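Local coordinates for protein probable M18-family aminopeptidase 1 (PDB 2GLF) that probably acts as a metal-dependent aminopeptidase of the M18 family, removing residues from the N-termini of peptides, at residues A[90-95]-A[277-282]. Sequence-based numbering, arbitrary orientation.
With MN (manganese (II) ion), chain E; MN (manganese (II) ion), chain F.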
loop_
_atom_site.group_PDB
_atom_site.type_symbol
_atom_site.label_atom_id
_atom_site.label_comp_id
_atom_site.label_asym_id
_atom_site.label_seq_id
_atom_site.Cartn_x
_atom_site.Cartn_y
_atom_site.Cartn_z
ATOM N N VAL A 90 6.099 37.855 33.751
ATOM C CA VAL A 90 4.804 37.182 33.745
ATOM C C VAL A 90 4.900 35.690 33.507
ATOM O O VAL A 90 5.789 35.221 32.793
ATOM C CB VAL A 90 3.880 37.777 32.672
ATOM C CG1 VAL A 90 3.669 39.244 32.943
ATOM C CG2 VAL A 90 4.483 37.572 31.290
ATOM N N ALA A 91 3.972 34.950 34.106
ATOM C CA ALA A 91 3.926 33.501 33.961
ATOM C C ALA A 91 2.490 32.990 34.044
ATOM O O ALA A 91 1.559 33.761 34.283
ATOM C CB ALA A 91 4.775 32.847 35.036
ATOM N N HIS A 92 2.309 31.692 33.826
ATOM C CA HIS A 92 0.983 31.093 33.902
ATOM C C HIS A 92 0.965 30.025 34.991
ATOM O O HIS A 92 1.966 29.352 35.236
ATOM C CB HIS A 92 0.556 30.520 32.539
ATOM C CG HIS A 92 1.317 29.305 32.097
ATOM N ND1 HIS A 92 0.906 28.021 32.396
ATOM C CD2 HIS A 92 2.411 29.175 31.308
ATOM C CE1 HIS A 92 1.711 27.154 31.804
ATOM N NE2 HIS A 92 2.632 27.828 31.137
ATOM N N ILE A 93 -0.170 29.891 35.663
ATOM C CA ILE A 93 -0.275 28.931 36.738
ATOM C C ILE A 93 -1.197 27.760 36.435
ATOM O O ILE A 93 -1.495 26.960 37.320
ATOM C CB ILE A 93 -0.708 29.622 38.053
ATOM C CG1 ILE A 93 -1.976 30.442 37.833
ATOM C CG2 ILE A 93 0.407 30.522 38.553
ATOM C CD1 ILE A 93 -2.465 31.131 39.082
ATOM N N ASP A 94 -1.648 27.647 35.191
ATOM C CA ASP A 94 -2.486 26.513 34.824
ATOM C C ASP A 94 -1.544 25.450 34.247
ATOM O O ASP A 94 -0.505 25.787 33.675
ATOM C CB ASP A 94 -3.530 26.911 33.779
ATOM C CG ASP A 94 -2.909 27.379 32.483
ATOM O OD1 ASP A 94 -3.359 26.918 31.411
ATOM O OD2 ASP A 94 -1.973 28.212 32.535
ATOM N N SER A 95 -1.891 24.176 34.407
ATOM C CA SER A 95 -1.058 23.087 33.898
ATOM C C SER A 95 -1.891 21.972 33.293
ATOM O O SER A 95 -3.031 21.755 33.699
ATOM C CB SER A 95 -0.211 22.492 35.020
ATOM O OG SER A 95 0.806 23.382 35.421
ATOM N N LYS A 277 -5.267 29.523 31.875
ATOM C CA LYS A 277 -5.666 29.284 30.487
ATOM C C LYS A 277 -4.577 29.366 29.411
ATOM O O LYS A 277 -4.887 29.279 28.229
ATOM C CB LYS A 277 -6.809 30.234 30.094
ATOM C CG LYS A 277 -8.218 29.703 30.332
ATOM C CD LYS A 277 -8.404 29.229 31.758
ATOM C CE LYS A 277 -9.851 28.873 32.074
ATOM N NZ LYS A 277 -10.324 27.672 31.337
ATOM N N GLU A 278 -3.313 29.532 29.785
ATOM C CA GLU A 278 -2.271 29.611 28.759
ATOM C C GLU A 278 -2.156 28.288 28.008
ATOM O O GLU A 278 -2.009 28.279 26.786
ATOM C CB GLU A 278 -0.914 29.954 29.376
ATOM C CG GLU A 278 0.099 28.819 29.310
ATOM C CD GLU A 278 0.799 28.700 27.976
ATOM O OE1 GLU A 278 1.541 27.708 27.782
ATOM O OE2 GLU A 278 0.620 29.598 27.128
ATOM N N GLU A 279 -2.213 27.181 28.751
ATOM C CA GLU A 279 -2.106 25.846 28.172
ATOM C C GLU A 279 -3.179 25.521 27.133
ATOM O O GLU A 279 -3.153 24.441 26.550
ATOM C CB GLU A 279 -2.144 24.776 29.271
ATOM C CG GLU A 279 -0.920 24.709 30.188
ATOM C CD GLU A 279 0.363 24.314 29.472
ATOM O OE1 GLU A 279 0.317 23.945 28.287
ATOM O OE2 GLU A 279 1.431 24.369 30.103
ATOM N N ILE A 280 -4.131 26.426 26.911
ATOM C CA ILE A 280 -5.171 26.195 25.904
ATOM C C ILE A 280 -5.292 27.359 24.924
ATOM O O ILE A 280 -6.253 27.435 24.157
ATOM C CB ILE A 280 -6.579 25.906 26.543
ATOM C CG1 ILE A 280 -7.002 27.020 27.505
ATOM C CG2 ILE A 280 -6.557 24.568 27.254
ATOM C CD1 ILE A 280 -7.571 28.267 26.828
ATOM N N GLY A 281 -4.314 28.262 24.952
ATOM C CA GLY A 281 -4.331 29.403 24.052
ATOM C C GLY A 281 -4.503 30.760 24.713
ATOM O O GLY A 281 -4.300 31.787 24.068
ATOM N N SER A 282 -4.892 30.767 25.988
ATOM C CA SER A 282 -5.091 31.996 26.768
ATOM C C SER A 282 -6.420 32.710 26.512
ATOM O O SER A 282 -6.488 33.937 26.518
ATOM C CB SER A 282 -3.925 32.974 26.549
ATOM O OG SER A 282 -2.698 32.425 27.014
HETATM MN MN MN E . 4.424 26.896 29.765
HETATM MN MN MN F . 2.917 24.096 28.731
HETATM O O HOH W 1 6.370 25.868 28.914
#
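Asp94 reaches from the turn that follows strand 87-92 into the 3-10 segment 278-279, where its OD1 accepts a hydrogen bond from the backbone N of Glu279 on the syn lone pair (2.9 Å, 151° at the hydrogen). Tyr119 OH is hydrogen-bonded to the same oxygen. The N-H of His92 ND1 is shared, weakly, between OD2 and the carbonyl O of Asp94, the latter in the ring plane at the imidazole edge. These bonds probably help to set the ring, whose NE2 binds one manganese 2.4 Å away. The CG methylene of Glu278 lies over one face of the imidazole, its carboxylate plane turned 41° from the ring. Glu279 stands almost upright to the ring, the two planes 80° apart; its bent chain brings both carboxylate oxygens to the second manganese, OE2 at 2.0 Å and OE1 at 2.6 Å. An alanine in place of Asp94 would probably leave Glu279 N and Tyr119 OH without this acceptor, and the ring less firmly set with OD2 gone. Asp249 bridges the ions; Asp326 joins His92 on the first and His425 joins Glu279 on the second. These five ligands, at the C-terminal end of strand 87-92 in the central sheet, build the two-metal centre characteristic of co-catalytic zinc aminopeptidases such as the M18 family, here holding manganese where zinc is predicted.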